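Local structure of mercuric reductase (Metallosphaera sedula, 4YWO) at residues P60-L65 with V344-P349; L185-A190 with R223-D228; V208-P211 with A217-E220. The protein probably catalyses the NADPH-dependent reduction of mercuric ion to elemental mercury, working as an FAD-containing homodimer. All coordinates share one frame; numbering follows the deposited sequence.

Interaction 1: residues P60-L65 with V344-P349; sequences PSKRML and VIFTQP. With FAD (flavin-adenine dinucleotide), chain B.
K62 lays the aliphatic part of its side chain across the ring of F346, and K62 and L65 share the contact with this phenylalanine. The side chains of K62 and F346 meet at about a right angle. K62 CG stands over one face as a CH-pi partner, 4.3 Å from the F346 ring centroid and 21° off the ring normal, while K62 CD approaches F346 CD2 to 3.7 Å. V344 CG1 sits over the centre of the opposite face, so the phenyl ring is held between a methyl group and a methylene. L65 CD1 lies 3.6 Å from F346 O and also packs against F346 CB.

The polar bonds gather at the end of the lysine. Bends at chi2 (38°) and chi3 (103°) carry NZ from the phenyl face to the flavin, where K62 NZ gives a hydrogen bond of 3.2 Å to FAD N5, although the lysine end is modelled too close to the flavin and its exact position is uncertain. K62 NZ also donates to S61 OG at 2.9 Å and forms a salt bridge with E188. Beyond the ring, T347 OG1 bonds to P349 O at 2.9 Å, spanning the cis peptide before P349.

Helix 58-78 thus meets the end of strand 343-345, which pairs with strand 350-355; helix 184-194 packs against I345 and T347, and K380 of the second subunit reaches F346.

Interaction 2: residues L185-A190 with R223-D228; sequences LALEFA and RIMEND. With FAD (flavin-adenine dinucleotide), chain B.
Across 185-190 and 223-228 the contact falls almost wholly on M225, which presses its thioether against a backbone carbonyl as well as against side chains: M225 CE lies 3.6 Å from L187 O, and M225 SD is 3.8 Å from the same oxygen. The methionine of helix 215-227 turns at chi3 (93°), which brings its methyl group to rest beside the L187 carbonyl of helix 184-194.

The remaining contacts are apolar. L187 CD2 touches M225 CG at 3.9 Å, and the two side chains cross at roughly a right angle. A190, one turn further along, offers its methyl group to the sulfur, with A190 CB 3.9 Å from M225 SD. Both partners of the methionine are buried, and I202 of strand 199-203 touches M225 and A190 alike, so the sulfur-bearing chain is wedged between a helix and the sheet.

Other faces of helix 184-194 serve the cofactor. L185 CD2 packs 3.8 Å from FAD C6, and the edge of the F189 ring meets the flavin methyl C7M, with F189 CE2 at 4.0 Å. A single helix therefore borders the flavin with some residues and the neighbouring helix with others. Two helices lying beside a parallel sheet, each linking consecutive strands of the series 176-180, 199-203 and 231-233, are characteristic of the Rossmann-type domain that probably binds NADP in this family.

Interaction 3: residues V208-P211 with A217-E220; sequences VLIP and ASVE
The loop 208-211 runs beside the first half of helix 215-227, with the CA atoms of L209 and S218 only 5.4 Å apart, and at I210 the backbone takes a left-handed conformation (phi 35°, psi 63°). This is the connection between strand 199-203 and the helix of a Rossmann-type beta-alpha-beta crossover, here folded back on the helix it introduces.

S218 is central to the contact. Its hydroxyl, placed beside the backbone N of its own residue, donates to the carbonyl of L209, with S218 OG 2.8 Å from L209 O. The bond is nearly straight at the acceptor, the C=O...donor angle being 169°. A helix side chain thereby ties down the carbonyl of a loop residue that belongs to no regular strand or helix.

Van der Waals contacts lie around this bond. V208 CG2 approaches S218 OG to 3.8 Å at the more exposed end of the loop. I210 stretches along the helix surface, extended at chi2, which carries its terminal methyl past S218 to the preceding residue; I210 CD1 makes an apolar contact with A217 CB at 4.2 Å and lies 3.8 Å from A217 O. A217 also rests on F390 of strand 390-396, so the same helix turn meets the loop and a strand of the dimerisation domain.

A water molecule completes the seam where the backbones do not pair directly: it accepts from L209 N at 2.9 Å and donates to S218 O, also at 2.9 Å.

The three contacts form a chain through the protein, from flavin to helix to loop. Interactions 1 and 2 have centres about 11 Å apart and both border FAD; E188 on helix 184-194 joins them, probably accepting from F346 N. The centres of interactions 2 and 3 are also about 11 Å apart, and the two share helix 215-227, with L187 packing against both L209 and I210. Interactions 1 and 3 have centres about 17 Å apart, yet I345 still touches I210. Along the sequence interaction 3 falls between the segments of interaction 2, and both fall between those of interaction 1. Interaction 3 thus lies farther from the flavin, connected to it through L187 and helix 215-227.

Interaction 1: residues P60-L65 with V344-P349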
loop_
_atom_site.group_PDB
_atom_site.type_symbol
_atom_site.label_atom_id
_atom_site.label_comp_id
_atom_site.label_asym_id
_atom_site.label_seq_id
_atom_site.Cartn_x
_atom_site.Cartn_y
_atom_site.Cartn_z
ATOM N N PRO A 60 15.834 -6.097 -11.727
ATOM C CA PRO A 60 16.845 -5.073 -11.890
ATOM C C PRO A 60 16.227 -3.665 -12.218
ATOM O O PRO A 60 16.791 -2.624 -11.776
ATOM C CB PRO A 60 17.625 -5.554 -13.143
ATOM C CG PRO A 60 16.756 -6.634 -13.703
ATOM C CD PRO A 60 16.054 -7.248 -12.638
ATOM N N SER A 61 15.054 -3.639 -12.866
ATOM C CA SER A 61 14.439 -2.366 -13.263
ATOM C C SER A 61 13.903 -1.620 -11.985
ATOM O O SER A 61 14.176 -0.398 -11.783
ATOM C CB SER A 61 13.438 -2.463 -14.340
ATOM O OG SER A 61 12.384 -3.270 -13.986
ATOM N N LYS A 62 13.276 -2.374 -11.121
ATOM C CA LYS A 62 12.769 -1.729 -9.864
ATOM C C LYS A 62 13.927 -1.343 -9.003
ATOM O O LYS A 62 13.833 -0.370 -8.253
ATOM C CB LYS A 62 11.699 -2.625 -9.207
ATOM C CG LYS A 62 10.230 -2.392 -9.759
ATOM C CD LYS A 62 10.037 -2.114 -11.298
ATOM C CE LYS A 62 9.570 -3.189 -12.077
ATOM N NZ LYS A 62 9.562 -2.631 -13.471
ATOM N N ARG A 63 15.004 -2.118 -8.979
ATOM C CA ARG A 63 16.138 -1.697 -8.184
ATOM C C ARG A 63 16.681 -0.380 -8.677
ATOM O O ARG A 63 16.987 0.527 -7.877
ATOM C CB ARG A 63 17.225 -2.776 -8.162
ATOM C CG ARG A 63 18.522 -2.347 -7.482
ATOM C CD ARG A 63 18.276 -2.129 -5.963
ATOM N NE ARG A 63 19.545 -2.040 -5.310
ATOM C CZ ARG A 63 19.671 -1.868 -4.015
ATOM N NH1 ARG A 63 18.614 -1.781 -3.224
ATOM N NH2 ARG A 63 20.908 -1.703 -3.524
ATOM N N MET A 64 16.859 -0.248 -10.000
ATOM C CA MET A 64 17.437 1.003 -10.483
ATOM C C MET A 64 16.470 2.196 -10.297
ATOM O O MET A 64 16.879 3.327 -10.002
ATOM C CB MET A 64 17.793 0.925 -11.925
ATOM C CG MET A 64 18.889 -0.060 -12.249
ATOM S SD MET A 64 20.342 0.064 -11.147
ATOM C CE MET A 64 20.828 1.682 -11.292
ATOM N N LEU A 65 15.157 1.963 -10.347
ATOM C CA LEU A 65 14.219 3.051 -10.084
ATOM C C LEU A 65 14.234 3.442 -8.631
ATOM O O LEU A 65 14.076 4.642 -8.343
ATOM C CB LEU A 65 12.732 2.627 -10.459
ATOM C CG LEU A 65 12.484 2.595 -11.970
ATOM C CD1 LEU A 65 11.251 1.766 -12.244
ATOM C CD2 LEU A 65 12.264 3.983 -12.445
ATOM N N VAL A 344 0.978 -2.236 -12.924
ATOM C CA VAL A 344 1.550 -1.053 -12.314
ATOM C C VAL A 344 2.740 -0.634 -13.136
ATOM O O VAL A 344 3.552 -1.457 -13.665
ATOM C CB VAL A 344 2.056 -1.300 -10.833
ATOM C CG1 VAL A 344 2.827 -0.140 -10.238
ATOM C CG2 VAL A 344 0.888 -1.680 -9.933
ATOM N N ILE A 345 2.815 0.650 -13.307
ATOM C CA ILE A 345 4.015 1.375 -13.829
ATOM C C ILE A 345 4.700 1.967 -12.663
ATOM O O ILE A 345 4.156 2.833 -11.935
ATOM C CB ILE A 345 3.576 2.402 -14.895
ATOM C CG1 ILE A 345 2.869 1.772 -16.029
ATOM C CG2 ILE A 345 4.831 3.140 -15.411
ATOM C CD1 ILE A 345 2.266 2.711 -17.053
ATOM N N PHE A 346 5.935 1.584 -12.382
ATOM C CA PHE A 346 6.642 1.900 -11.147
ATOM C C PHE A 346 7.498 3.186 -11.262
ATOM O O PHE A 346 8.491 3.318 -10.577
ATOM C CB PHE A 346 7.503 0.732 -10.719
ATOM C CG PHE A 346 6.748 -0.455 -10.183
ATOM C CD1 PHE A 346 6.383 -0.491 -8.806
ATOM C CD2 PHE A 346 6.419 -1.550 -10.937
ATOM C CE1 PHE A 346 5.655 -1.560 -8.288
ATOM C CE2 PHE A 346 5.740 -2.625 -10.367
ATOM C CZ PHE A 346 5.415 -2.621 -9.031
ATOM N N THR A 347 7.084 4.147 -12.111
ATOM C CA THR A 347 7.518 5.465 -11.928
ATOM C C THR A 347 7.151 5.974 -10.506
ATOM O O THR A 347 6.378 5.382 -9.839
ATOM C CB THR A 347 6.872 6.392 -12.952
ATOM O OG1 THR A 347 5.436 6.206 -12.999
ATOM C CG2 THR A 347 7.396 6.098 -14.396
ATOM N N GLN A 348 7.697 7.120 -10.184
ATOM C CA GLN A 348 7.275 7.874 -8.989
ATOM C C GLN A 348 6.630 9.126 -9.524
ATOM O O GLN A 348 7.270 9.981 -10.199
ATOM C CB GLN A 348 8.469 8.280 -8.191
ATOM C CG GLN A 348 8.032 9.114 -6.950
ATOM C CD GLN A 348 9.141 9.448 -6.063
ATOM O OE1 GLN A 348 10.260 9.783 -6.543
ATOM N NE2 GLN A 348 8.900 9.392 -4.716
ATOM N N PRO A 349 5.371 9.405 -9.208
ATOM C CA PRO A 349 4.400 8.478 -8.533
ATOM C C PRO A 349 4.044 7.322 -9.438
ATOM O O PRO A 349 4.283 7.397 -10.668
ATOM C CB PRO A 349 3.218 9.354 -8.273
ATOM C CG PRO A 349 3.183 10.295 -9.444
ATOM C CD PRO A 349 4.670 10.632 -9.649
HETATM P PA FAD B . 10.185 -15.950 -19.700
HETATM O O1A FAD B . 10.574 -15.771 -18.252
HETATM O O2A FAD B . 10.940 -15.210 -20.779
HETATM O O5B FAD B . 10.230 -17.523 -20.042
HETATM C C5B FAD B . 10.932 -17.994 -21.191
HETATM C C4B FAD B . 12.143 -18.806 -20.748
HETATM O O4B FAD B . 12.122 -20.088 -21.382
HETATM C C3B FAD B . 13.441 -18.115 -21.135
HETATM O O3B FAD B . 14.215 -17.835 -19.965
HETATM C C2B FAD B . 14.185 -19.083 -22.032
HETATM O O2B FAD B . 15.442 -19.429 -21.442
HETATM C C1B FAD B . 13.307 -20.319 -22.149
HETATM N N9A FAD B . 12.947 -20.545 -23.571
HETATM C C8A FAD B . 12.412 -19.632 -24.402
HETATM N N7A FAD B . 12.202 -20.156 -25.637
HETATM C C5A FAD B . 12.611 -21.438 -25.605
HETATM C C6A FAD B . 12.671 -22.563 -26.568
HETATM N N6A FAD B . 12.239 -22.418 -27.844
HETATM N N1A FAD B . 13.170 -23.741 -26.129
HETATM C C2A FAD B . 13.602 -23.898 -24.864
HETATM N N3A FAD B . 13.577 -22.921 -23.939
HETATM C C4A FAD B . 13.101 -21.690 -24.242
HETATM N N1 FAD B . 6.272 -7.734 -14.911
HETATM C C2 FAD B . 5.740 -7.394 -13.710
HETATM O O2 FAD B . 4.744 -8.024 -13.294
HETATM N N3 FAD B . 6.242 -6.405 -12.947
HETATM C C4 FAD B . 7.305 -5.684 -13.321
HETATM O O4 FAD B . 7.748 -4.771 -12.589
HETATM C C4X FAD B . 7.947 -5.993 -14.622
HETATM N N5 FAD B . 9.024 -5.311 -15.070
HETATM C C5X FAD B . 9.588 -5.616 -16.263
HETATM C C6 FAD B . 10.695 -4.901 -16.704
HETATM C C7 FAD B . 11.280 -5.209 -17.928
HETATM C C7M FAD B . 12.480 -4.433 -18.403
HETATM C C8 FAD B . 10.722 -6.302 -18.767
HETATM C C8M FAD B . 11.358 -6.632 -20.092
HETATM C C9 FAD B . 9.615 -7.019 -18.330
HETATM C C9A FAD B . 9.031 -6.713 -17.107
HETATM N N10 FAD B . 7.908 -7.434 -16.656
HETATM C C10 FAD B . 7.347 -7.091 -15.411
HETATM C "C1'" FAD B . 7.338 -8.516 -17.462
HETATM C "C2'" FAD B . 7.769 -9.860 -16.887
HETATM O "O2'" FAD B . 9.192 -9.878 -16.731
HETATM C "C3'" FAD B . 7.343 -11.005 -17.798
HETATM O "O3'" FAD B . 5.945 -10.894 -18.083
HETATM C "C4'" FAD B . 7.622 -12.354 -17.145
HETATM O "O4'" FAD B . 9.036 -12.548 -17.034
HETATM C "C5'" FAD B . 7.016 -13.491 -17.959
HETATM O "O5'" FAD B . 7.719 -14.701 -17.683
HETATM P P FAD B . 7.587 -15.965 -18.670
HETATM O O1P FAD B . 8.107 -17.185 -17.946
HETATM O O2P FAD B . 6.193 -15.971 -19.249
HETATM O O3P FAD B . 8.621 -15.601 -19.848
#

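Interaction 2: residues L185-A190 with R223-D228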
loop_
_atom_site.group_PDB
_atom_site.type_symbol
_atom_site.label_atom_id
_atom_site.label_comp_id
_atom_site.label_asym_id
_atom_site.label_seq_id
_atom_site.Cartn_x
_atom_site.Cartn_y
_atom_site.Cartn_z
ATOM N N LEU A 185 7.282 0.522 -20.200
ATOM C CA LEU A 185 8.758 0.396 -20.115
ATOM C C LEU A 185 9.384 1.655 -20.563
ATOM O O LEU A 185 10.384 2.119 -19.976
ATOM C CB LEU A 185 9.318 -0.738 -20.935
ATOM C CG LEU A 185 8.901 -2.116 -20.342
ATOM C CD1 LEU A 185 9.756 -3.223 -21.027
ATOM C CD2 LEU A 185 8.940 -2.318 -18.813
ATOM N N ALA A 186 8.846 2.345 -21.590
ATOM C CA ALA A 186 9.389 3.660 -21.901
ATOM C C ALA A 186 9.346 4.657 -20.771
ATOM O O ALA A 186 10.297 5.430 -20.556
ATOM C CB ALA A 186 8.654 4.244 -23.103
ATOM N N LEU A 187 8.226 4.718 -20.095
ATOM C CA LEU A 187 8.061 5.608 -18.948
ATOM C C LEU A 187 9.073 5.274 -17.834
ATOM O O LEU A 187 9.674 6.214 -17.256
ATOM C CB LEU A 187 6.612 5.656 -18.420
ATOM C CG LEU A 187 5.562 6.021 -19.422
ATOM C CD1 LEU A 187 4.205 5.975 -18.657
ATOM C CD2 LEU A 187 5.707 7.297 -20.101
ATOM N N GLU A 188 9.154 4.041 -17.479
ATOM C CA GLU A 188 10.086 3.651 -16.437
ATOM C C GLU A 188 11.554 3.968 -16.765
ATOM O O GLU A 188 12.245 4.547 -16.022
ATOM C CB GLU A 188 9.921 2.188 -16.087
ATOM C CG GLU A 188 8.602 1.869 -15.325
ATOM C CD GLU A 188 8.460 0.406 -14.914
ATOM O OE1 GLU A 188 9.390 -0.401 -15.263
ATOM O OE2 GLU A 188 7.399 0.005 -14.261
ATOM N N PHE A 189 11.993 3.568 -17.975
ATOM C CA PHE A 189 13.397 3.876 -18.328
ATOM C C PHE A 189 13.623 5.327 -18.518
ATOM O O PHE A 189 14.722 5.842 -18.232
ATOM C CB PHE A 189 13.828 3.053 -19.608
ATOM C CG PHE A 189 14.112 1.615 -19.314
ATOM C CD1 PHE A 189 15.326 1.281 -18.733
ATOM C CD2 PHE A 189 13.278 0.588 -19.718
ATOM C CE1 PHE A 189 15.626 0.020 -18.365
ATOM C CE2 PHE A 189 13.643 -0.757 -19.414
ATOM C CZ PHE A 189 14.806 -1.000 -18.664
ATOM N N ALA A 190 12.672 6.084 -19.091
ATOM C CA ALA A 190 12.853 7.515 -19.208
ATOM C C ALA A 190 13.001 8.186 -17.860
ATOM O O ALA A 190 13.897 9.047 -17.683
ATOM C CB ALA A 190 11.760 8.178 -19.992
ATOM N N ARG A 223 2.770 14.570 -17.568
ATOM C CA ARG A 223 3.183 15.451 -16.511
ATOM C C ARG A 223 4.331 14.877 -15.703
ATOM O O ARG A 223 5.286 15.616 -15.342
ATOM C CB ARG A 223 2.047 15.722 -15.557
ATOM C CG ARG A 223 0.967 16.503 -16.214
ATOM C CD ARG A 223 -0.101 16.685 -15.170
ATOM N NE ARG A 223 -1.119 17.652 -15.606
ATOM C CZ ARG A 223 -2.354 17.615 -15.215
ATOM N NH1 ARG A 223 -2.780 16.736 -14.309
ATOM N NH2 ARG A 223 -3.224 18.522 -15.702
ATOM N N ILE A 224 4.249 13.555 -15.454
ATOM C CA ILE A 224 5.305 12.846 -14.711
ATOM C C ILE A 224 6.582 12.917 -15.455
ATOM O O ILE A 224 7.632 13.239 -14.879
ATOM C CB ILE A 224 4.888 11.429 -14.351
ATOM C CG1 ILE A 224 3.683 11.521 -13.384
ATOM C CG2 ILE A 224 6.058 10.673 -13.673
ATOM C CD1 ILE A 224 2.903 10.210 -13.259
ATOM N N MET A 225 6.537 12.618 -16.739
ATOM C CA MET A 225 7.757 12.731 -17.536
ATOM C C MET A 225 8.371 14.137 -17.603
ATOM O O MET A 225 9.585 14.311 -17.378
ATOM C CB MET A 225 7.498 12.213 -18.908
ATOM C CG MET A 225 7.169 10.724 -19.067
ATOM S SD MET A 225 8.468 9.584 -18.509
ATOM C CE MET A 225 7.946 9.282 -16.798
ATOM N N GLU A 226 7.490 15.089 -17.849
ATOM C CA GLU A 226 7.926 16.486 -17.969
ATOM C C GLU A 226 8.427 17.012 -16.698
ATOM O O GLU A 226 9.457 17.792 -16.726
ATOM C CB GLU A 226 6.822 17.321 -18.584
ATOM C CG GLU A 226 6.636 16.928 -20.069
ATOM C CD GLU A 226 5.551 17.712 -20.832
ATOM O OE1 GLU A 226 4.724 18.384 -20.169
ATOM O OE2 GLU A 226 5.487 17.582 -22.113
ATOM N N ASN A 227 7.903 16.554 -15.571
ATOM C CA ASN A 227 8.391 16.995 -14.253
ATOM C C ASN A 227 9.859 16.566 -14.026
ATOM O O ASN A 227 10.560 17.193 -13.260
ATOM C CB ASN A 227 7.477 16.479 -13.103
ATOM C CG ASN A 227 6.131 17.193 -13.009
ATOM O OD1 ASN A 227 5.878 18.235 -13.645
ATOM N ND2 ASN A 227 5.217 16.599 -12.201
ATOM N N ASP A 228 10.346 15.527 -14.699
ATOM C CA ASP A 228 11.764 15.157 -14.587
ATOM C C ASP A 228 12.575 15.579 -15.793
ATOM O O ASP A 228 13.704 15.153 -15.996
ATOM C CB ASP A 228 11.937 13.662 -14.415
ATOM C CG ASP A 228 12.072 13.273 -12.930
ATOM O OD1 ASP A 228 12.675 13.992 -12.135
ATOM O OD2 ASP A 228 11.593 12.224 -12.606
HETATM P PA FAD B . 10.185 -15.950 -19.700
HETATM O O1A FAD B . 10.574 -15.771 -18.252
HETATM O O2A FAD B . 10.940 -15.210 -20.779
HETATM O O5B FAD B . 10.230 -17.523 -20.042
HETATM C C5B FAD B . 10.932 -17.994 -21.191
HETATM C C4B FAD B . 12.143 -18.806 -20.748
HETATM O O4B FAD B . 12.122 -20.088 -21.382
HETATM C C3B FAD B . 13.441 -18.115 -21.135
HETATM O O3B FAD B . 14.215 -17.835 -19.965
HETATM C C2B FAD B . 14.185 -19.083 -22.032
HETATM O O2B FAD B . 15.442 -19.429 -21.442
HETATM C C1B FAD B . 13.307 -20.319 -22.149
HETATM N N9A FAD B . 12.947 -20.545 -23.571
HETATM C C8A FAD B . 12.412 -19.632 -24.402
HETATM N N7A FAD B . 12.202 -20.156 -25.637
HETATM C C5A FAD B . 12.611 -21.438 -25.605
HETATM C C6A FAD B . 12.671 -22.563 -26.568
HETATM N N6A FAD B . 12.239 -22.418 -27.844
HETATM N N1A FAD B . 13.170 -23.741 -26.129
HETATM C C2A FAD B . 13.602 -23.898 -24.864
HETATM N N3A FAD B . 13.577 -22.921 -23.939
HETATM C C4A FAD B . 13.101 -21.690 -24.242
HETATM N N1 FAD B . 6.272 -7.734 -14.911
HETATM C C2 FAD B . 5.740 -7.394 -13.710
HETATM O O2 FAD B . 4.744 -8.024 -13.294
HETATM N N3 FAD B . 6.242 -6.405 -12.947
HETATM C C4 FAD B . 7.305 -5.684 -13.321
HETATM O O4 FAD B . 7.748 -4.771 -12.589
HETATM C C4X FAD B . 7.947 -5.993 -14.622
HETATM N N5 FAD B . 9.024 -5.311 -15.070
HETATM C C5X FAD B . 9.588 -5.616 -16.263
HETATM C C6 FAD B . 10.695 -4.901 -16.704
HETATM C C7 FAD B . 11.280 -5.209 -17.928
HETATM C C7M FAD B . 12.480 -4.433 -18.403
HETATM C C8 FAD B . 10.722 -6.302 -18.767
HETATM C C8M FAD B . 11.358 -6.632 -20.092
HETATM C C9 FAD B . 9.615 -7.019 -18.330
HETATM C C9A FAD B . 9.031 -6.713 -17.107
HETATM N N10 FAD B . 7.908 -7.434 -16.656
HETATM C C10 FAD B . 7.347 -7.091 -15.411
HETATM C "C1'" FAD B . 7.338 -8.516 -17.462
HETATM C "C2'" FAD B . 7.769 -9.860 -16.887
HETATM O "O2'" FAD B . 9.192 -9.878 -16.731
HETATM C "C3'" FAD B . 7.343 -11.005 -17.798
HETATM O "O3'" FAD B . 5.945 -10.894 -18.083
HETATM C "C4'" FAD B . 7.622 -12.354 -17.145
HETATM O "O4'" FAD B . 9.036 -12.548 -17.034
HETATM C "C5'" FAD B . 7.016 -13.491 -17.959
HETATM O "O5'" FAD B . 7.719 -14.701 -17.683
HETATM P P FAD B . 7.587 -15.965 -18.670
HETATM O O1P FAD B . 8.107 -17.185 -17.946
HETATM O O2P FAD B . 6.193 -15.971 -19.249
HETATM O O3P FAD B . 8.621 -15.601 -19.848
#

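Interaction 3: residues V208-P211 with A217-E220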
loop_
_atom_site.group_PDB
_atom_site.type_symbol
_atom_site.label_atom_id
_atom_site.label_comp_id
_atom_site.label_asym_id
_atom_site.label_seq_id
_atom_site.Cartn_x
_atom_site.Cartn_y
_atom_site.Cartn_z
ATOM N N VAL A 208 -0.926 10.137 -27.565
ATOM C CA VAL A 208 -0.718 10.223 -26.115
ATOM C C VAL A 208 0.138 9.026 -25.690
ATOM O O VAL A 208 0.252 8.039 -26.375
ATOM C CB VAL A 208 -2.058 10.193 -25.333
ATOM C CG1 VAL A 208 -2.893 11.404 -25.686
ATOM C CG2 VAL A 208 -2.815 8.902 -25.553
ATOM N N LEU A 209 0.754 9.228 -24.528
ATOM C CA LEU A 209 1.425 8.121 -23.847
ATOM C C LEU A 209 0.396 7.121 -23.328
ATOM O O LEU A 209 -0.738 7.518 -23.002
ATOM C CB LEU A 209 2.181 8.687 -22.715
ATOM C CG LEU A 209 3.342 9.688 -23.026
ATOM C CD1 LEU A 209 3.939 10.234 -21.778
ATOM C CD2 LEU A 209 4.412 9.044 -23.903
ATOM N N ILE A 210 0.805 5.869 -23.122
ATOM C CA ILE A 210 -0.033 4.827 -22.604
ATOM C C ILE A 210 -1.470 4.909 -23.044
ATOM O O ILE A 210 -2.462 5.007 -22.302
ATOM C CB ILE A 210 0.060 4.671 -21.023
ATOM C CG1 ILE A 210 -0.229 5.959 -20.322
ATOM C CG2 ILE A 210 1.410 4.094 -20.624
ATOM C CD1 ILE A 210 -0.215 5.836 -18.768
ATOM N N PRO A 211 -1.670 4.771 -24.379
ATOM C CA PRO A 211 -3.031 5.047 -24.899
ATOM C C PRO A 211 -4.036 3.999 -24.626
ATOM O O PRO A 211 -5.210 4.227 -24.817
ATOM C CB PRO A 211 -2.750 5.096 -26.456
ATOM C CG PRO A 211 -1.567 4.263 -26.638
ATOM C CD PRO A 211 -0.681 4.590 -25.455
ATOM N N ALA A 217 -4.987 8.855 -16.953
ATOM C CA ALA A 217 -3.637 8.312 -16.788
ATOM C C ALA A 217 -2.659 8.818 -17.846
ATOM O O ALA A 217 -1.510 9.166 -17.556
ATOM C CB ALA A 217 -3.657 6.808 -16.657
ATOM N N SER A 218 -3.126 8.868 -19.120
ATOM C CA SER A 218 -2.259 9.408 -20.186
ATOM C C SER A 218 -1.861 10.856 -19.888
ATOM O O SER A 218 -0.699 11.254 -20.135
ATOM C CB SER A 218 -3.023 9.331 -21.506
ATOM O OG SER A 218 -3.287 8.002 -21.887
ATOM N N VAL A 219 -2.809 11.693 -19.401
ATOM C CA VAL A 219 -2.467 13.056 -18.955
ATOM C C VAL A 219 -1.378 13.137 -17.911
ATOM O O VAL A 219 -0.399 13.889 -18.036
ATOM C CB VAL A 219 -3.707 13.813 -18.495
ATOM C CG1 VAL A 219 -3.348 15.139 -17.837
ATOM C CG2 VAL A 219 -4.713 13.963 -19.624
ATOM N N GLU A 220 -1.574 12.315 -16.846
ATOM C CA GLU A 220 -0.643 12.271 -15.774
ATOM C C GLU A 220 0.713 11.774 -16.222
ATOM O O GLU A 220 1.736 12.290 -15.780
ATOM C CB GLU A 220 -1.106 11.436 -14.565
ATOM C CG GLU A 220 -2.365 11.871 -13.835
ATOM C CD GLU A 220 -2.433 13.201 -13.220
ATOM O OE1 GLU A 220 -1.595 14.100 -13.517
ATOM O OE2 GLU A 220 -3.371 13.389 -12.361
HETATM O O HOH W 1 0.186 11.558 -22.830
#